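Local structure of nitrogen regulatory PII-like protein (Bacillus subtilis subsp. subtilis, 4R25) at residues K5-R11 against E59-I65; I65-K69 against G110-L114. The protein belongs to the trimeric PII signalling family and is required for full induction of the nrgAB operon when ammonium is limiting. All blocks are in the same frame, centred on the assembly; numbering follows the deposited sequence.

Contact 1 (K5-R11 against E59-I65); sequences KVEIVTR and ERLKIEI. With ZN (zinc ion), chain E.
Val-6, Ile-8 and Thr-10 exchange paired N-H...O=C bonds with Ile-65, Ile-63 and Leu-61, joining strands 5-10 and 59-65 as antiparallel neighbours at 166°, their axes 4.7 Å apart. They are the two inner strands of the four-stranded sheet of the ferredoxin-like PII fold. These hydrogen-bonded pairs send their side chains toward helices 15-25 and 72-83, where the CD1 methyls of Ile-8 and Ile-65 meet at 4.0 Å. On the other face, Glu-7, Glu-64 and Lys-5 converge on a zinc ion. Glu-64 OE2 lies 2.3 Å from the zinc and Lys-5 NZ 2.5 Å from it; Glu-7 OE2 and a water also bind it. The Glu-7 and Glu-64 carboxylates run alongside each other with planes 24° apart, and the metal, with the nearby Lys-62 ammonium, probably offsets the closeness of the two acidic groups. Extended Lys-62 passes its CE across the Glu-7 carboxylate and gives NZ to the water and to Glu-64 of the second subunit, while Glu-64 OE1 receives Lys-62 of the third, tying the site into the trimer. At the far end, bends at chi2 (-83°) and chi3 of Arg-60 fold its guanidinium face over the Thr-10–Arg-11 peptide. Its NE donates a hydrogen bond to Glu-59 O at 2.7 Å, and NH2 makes a weak one to Gly-89 O. Cut back to alanine, this position would probably lose the cover over that peptide and leave the Glu-59 and Gly-89 carbonyls without their guanidinium partner. Arg-60 NH2 also comes within 3.4 Å of Arg-11 CB.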
# COMPACT_ATOMS: atom_id res chain seq x y z
N LYS A 5 -4.12 -9.76 -2.39
CA LYS A 5 -2.84 -9.19 -2.03
C LYS A 5 -2.51 -9.59 -0.60
O LYS A 5 -3.28 -9.33 0.32
CB LYS A 5 -2.86 -7.67 -2.16
CG LYS A 5 -1.53 -7.00 -1.79
CD LYS A 5 -1.79 -5.57 -1.39
CE LYS A 5 -0.67 -4.65 -1.83
NZ LYS A 5 -1.07 -3.22 -1.63
N VAL A 6 -1.36 -10.22 -0.43
CA VAL A 6 -0.88 -10.55 0.90
C VAL A 6 0.19 -9.55 1.31
O VAL A 6 1.21 -9.40 0.64
CB VAL A 6 -0.35 -11.99 0.98
CG1 VAL A 6 0.21 -12.28 2.37
CG2 VAL A 6 -1.45 -12.96 0.65
N GLU A 7 -0.06 -8.86 2.42
CA GLU A 7 0.85 -7.84 2.91
C GLU A 7 1.47 -8.28 4.24
O GLU A 7 0.78 -8.34 5.26
CB GLU A 7 0.09 -6.54 3.08
CG GLU A 7 0.93 -5.32 3.27
CD GLU A 7 0.12 -4.06 3.05
OE1 GLU A 7 -0.23 -3.37 4.03
OE2 GLU A 7 -0.18 -3.76 1.87
N ILE A 8 2.76 -8.58 4.22
CA ILE A 8 3.46 -8.96 5.43
C ILE A 8 4.27 -7.78 5.96
O ILE A 8 5.13 -7.25 5.25
CB ILE A 8 4.40 -10.15 5.19
CG1 ILE A 8 3.67 -11.27 4.44
CG2 ILE A 8 4.97 -10.65 6.50
CD1 ILE A 8 4.59 -12.38 3.95
N VAL A 9 4.00 -7.37 7.19
CA VAL A 9 4.75 -6.28 7.80
C VAL A 9 5.52 -6.79 9.01
O VAL A 9 4.94 -7.08 10.05
CB VAL A 9 3.83 -5.11 8.21
CG1 VAL A 9 4.60 -4.08 9.00
CG2 VAL A 9 3.21 -4.48 6.97
N THR A 10 6.84 -6.89 8.88
CA THR A 10 7.60 -7.66 9.84
C THR A 10 9.03 -7.16 10.11
O THR A 10 9.44 -6.11 9.61
CB THR A 10 7.59 -9.16 9.45
OG1 THR A 10 8.39 -9.93 10.35
CG2 THR A 10 8.08 -9.35 8.02
N ARG A 11 9.75 -7.91 10.93
CA ARG A 11 11.14 -7.64 11.31
C ARG A 11 12.07 -7.96 10.14
O ARG A 11 11.88 -8.96 9.45
CB ARG A 11 11.46 -8.50 12.54
CG ARG A 11 12.92 -8.65 12.94
CD ARG A 11 13.08 -9.79 13.98
NE ARG A 11 12.28 -9.61 15.19
CZ ARG A 11 11.33 -10.45 15.60
NH1 ARG A 11 11.06 -11.55 14.90
NH2 ARG A 11 10.64 -10.21 16.71
N GLU A 59 12.11 -0.59 12.99
CA GLU A 59 12.27 -0.87 11.56
C GLU A 59 11.33 -1.97 11.16
O GLU A 59 11.13 -2.93 11.91
CB GLU A 59 13.68 -1.33 11.26
CG GLU A 59 14.71 -0.46 11.89
CD GLU A 59 14.50 0.97 11.51
OE1 GLU A 59 14.54 1.82 12.43
OE2 GLU A 59 14.29 1.24 10.31
N ARG A 60 10.76 -1.84 9.98
CA ARG A 60 9.87 -2.86 9.48
C ARG A 60 10.12 -3.13 8.00
O ARG A 60 10.52 -2.24 7.24
CB ARG A 60 8.41 -2.46 9.72
CG ARG A 60 8.04 -2.27 11.19
CD ARG A 60 7.70 -3.58 11.90
NE ARG A 60 8.88 -4.29 12.38
CZ ARG A 60 8.89 -5.08 13.45
NH1 ARG A 60 7.78 -5.25 14.15
NH2 ARG A 60 10.01 -5.68 13.82
N LEU A 61 9.90 -4.37 7.60
CA LEU A 61 10.00 -4.78 6.22
C LEU A 61 8.60 -5.04 5.71
O LEU A 61 7.87 -5.84 6.29
CB LEU A 61 10.84 -6.05 6.11
CG LEU A 61 10.92 -6.74 4.76
CD1 LEU A 61 11.62 -5.87 3.72
CD2 LEU A 61 11.63 -8.08 4.92
N LYS A 62 8.20 -4.35 4.65
CA LYS A 62 6.87 -4.57 4.09
C LYS A 62 7.02 -5.42 2.83
O LYS A 62 7.75 -5.05 1.91
CB LYS A 62 6.21 -3.24 3.75
CG LYS A 62 4.71 -3.30 3.45
CD LYS A 62 4.22 -1.91 3.07
CE LYS A 62 2.71 -1.84 2.97
NZ LYS A 62 2.31 -0.43 2.64
N ILE A 63 6.35 -6.58 2.82
CA ILE A 63 6.42 -7.50 1.70
C ILE A 63 5.04 -7.69 1.09
O ILE A 63 4.10 -8.08 1.77
CB ILE A 63 6.92 -8.87 2.15
CG1 ILE A 63 8.34 -8.77 2.71
CG2 ILE A 63 6.84 -9.86 0.99
CD1 ILE A 63 8.76 -9.94 3.53
N GLU A 64 4.93 -7.45 -0.20
CA GLU A 64 3.67 -7.63 -0.91
C GLU A 64 3.70 -8.77 -1.94
O GLU A 64 4.60 -8.88 -2.77
CB GLU A 64 3.24 -6.32 -1.54
CG GLU A 64 2.94 -5.24 -0.52
CD GLU A 64 2.50 -3.93 -1.15
OE1 GLU A 64 2.83 -3.68 -2.33
OE2 GLU A 64 1.80 -3.16 -0.46
N ILE A 65 2.69 -9.62 -1.86
CA ILE A 65 2.57 -10.77 -2.73
C ILE A 65 1.15 -10.77 -3.26
O ILE A 65 0.20 -10.65 -2.50
CB ILE A 65 2.83 -12.06 -1.95
CG1 ILE A 65 4.10 -11.91 -1.11
CG2 ILE A 65 2.95 -13.25 -2.89
CD1 ILE A 65 4.19 -12.89 0.03
ZN ZN E . 0.03 -1.77 0.14
O HOH W 1 1.26 0.49 0.10

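Contact 2 (I65-K69 against G110-L114); sequences IVVSK and GPEAL
Leu-114, Lys-69 and Pro-111 account for most of the surface buried where the C-terminal tail, 110-114, folds against the end of strand 51-67, an inner strand of the ferredoxin-like PII fold, and the residues that follow it. The tail is shaped by a type I beta turn from Gly-110 to Ala-113, closed by Ala-113 N to Gly-110 O at 2.8 Å, with Pro-111 and Glu-112 at its corners. Leu-114 inserts both methyls. CD2 approaches Val-66 CG1 at 3.7 Å, the two side chains crossing at about a right angle, whereas CD1 lies against Ser-68, 3.7 Å from its CB. Its CG stands anti to the carbonyl carbon (chi1 -62°), which carries the branch toward the strand and leaves the terminal carboxylate behind. Met-3 and Thr-101 add further cover to this leucine, and Val-66 also meets Phe-94 of the third subunit. The Pro-111 ring lies beside Ser-68, too tightly modelled for the spacing to be trusted, while the serine hydroxyl is engaged with the His-2 carbonyl. Lys-69 runs past Leu-114 in the opposite direction, with NZ 3.7 Å from the leucine CB. Bends at chi2 and chi3 bring the ammonium back over the turn; Glu-112 OE2 lies 5.3 Å from Lys-69 NZ, too far for a salt bridge, but may favour the charge. Lys-69 NZ instead donates to Pro-111 O at 2.8 Å, approaching nearly end-on to the carbonyl, with a C=O...N angle of 166°.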
# COMPACT_ATOMS: atom_id res chain seq x y z
N ILE A 65 2.69 -9.62 -1.86
CA ILE A 65 2.57 -10.77 -2.73
C ILE A 65 1.15 -10.77 -3.26
O ILE A 65 0.20 -10.65 -2.50
CB ILE A 65 2.83 -12.06 -1.95
CG1 ILE A 65 4.10 -11.91 -1.11
CG2 ILE A 65 2.95 -13.25 -2.89
CD1 ILE A 65 4.19 -12.89 0.03
N VAL A 66 1.01 -10.87 -4.58
CA VAL A 66 -0.31 -11.02 -5.18
C VAL A 66 -0.46 -12.47 -5.58
O VAL A 66 0.49 -13.08 -6.06
CB VAL A 66 -0.48 -10.11 -6.40
CG1 VAL A 66 -1.86 -10.31 -7.03
CG2 VAL A 66 -0.28 -8.66 -5.99
N VAL A 67 -1.64 -13.04 -5.37
CA VAL A 67 -1.85 -14.45 -5.65
C VAL A 67 -3.23 -14.70 -6.18
O VAL A 67 -4.17 -13.98 -5.85
CB VAL A 67 -1.67 -15.34 -4.40
CG1 VAL A 67 -0.24 -15.27 -3.88
CG2 VAL A 67 -2.67 -14.93 -3.32
N SER A 68 -3.35 -15.74 -7.00
CA SER A 68 -4.63 -16.22 -7.46
C SER A 68 -4.65 -17.74 -7.45
O SER A 68 -5.35 -18.35 -6.65
CB SER A 68 -4.93 -15.69 -8.86
OG SER A 68 -6.27 -15.97 -9.22
N LYS A 69 -3.86 -18.36 -8.33
CA LYS A 69 -3.75 -19.82 -8.37
C LYS A 69 -3.20 -20.32 -7.05
O LYS A 69 -3.81 -21.15 -6.38
CB LYS A 69 -2.86 -20.28 -9.52
CG LYS A 69 -3.47 -20.10 -10.90
CD LYS A 69 -2.56 -19.27 -11.78
CE LYS A 69 -2.26 -17.91 -11.15
NZ LYS A 69 -1.37 -17.09 -12.02
N GLY A 110 -6.81 -10.45 -15.04
CA GLY A 110 -7.21 -11.54 -14.17
C GLY A 110 -6.04 -12.42 -13.78
O GLY A 110 -4.88 -12.06 -14.01
N PRO A 111 -6.33 -13.58 -13.17
CA PRO A 111 -5.30 -14.51 -12.67
C PRO A 111 -4.31 -15.00 -13.74
O PRO A 111 -3.39 -15.73 -13.40
CB PRO A 111 -6.12 -15.68 -12.10
CG PRO A 111 -7.52 -15.47 -12.57
CD PRO A 111 -7.69 -14.01 -12.79
N GLU A 112 -4.50 -14.60 -14.99
CA GLU A 112 -3.54 -14.93 -16.04
C GLU A 112 -2.49 -13.85 -16.23
O GLU A 112 -1.47 -14.06 -16.89
CB GLU A 112 -4.27 -15.23 -17.35
CG GLU A 112 -5.09 -16.50 -17.30
CD GLU A 112 -4.31 -17.66 -16.68
OE1 GLU A 112 -3.13 -17.85 -17.05
OE2 GLU A 112 -4.86 -18.36 -15.80
N ALA A 113 -2.74 -12.67 -15.66
CA ALA A 113 -1.76 -11.59 -15.70
C ALA A 113 -0.61 -11.87 -14.74
O ALA A 113 0.51 -11.40 -14.94
CB ALA A 113 -2.43 -10.26 -15.36
N LEU A 114 -0.89 -12.65 -13.70
CA LEU A 114 0.09 -12.94 -12.65
C LEU A 114 1.24 -13.81 -13.15
O LEU A 114 1.04 -14.88 -13.75
CB LEU A 114 -0.58 -13.55 -11.42
CG LEU A 114 -1.60 -12.63 -10.75
CD1 LEU A 114 -2.17 -13.23 -9.47
CD2 LEU A 114 -0.93 -11.32 -10.46
OXT LEU A 114 2.41 -13.45 -12.97

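In the fold
The two contacts sit about 18 Å apart, centre to centre, and follow one another along strand 51-67, meeting at Ile-65. Contact 1 lies about 3 Å from the centre of the chain and joins that strand to strand 4-10 in the middle of the sheet; contact 2, about 17 Å from the centre of the chain, receives the C-terminal tail where the strand runs out. In sequence they come in series, the pairing of 5-11 with 59-65 closing before 65-69 meets 110-114. Both touch the third subunit, and the shared strand runs from the zinc site out to the place where the C-terminus packs.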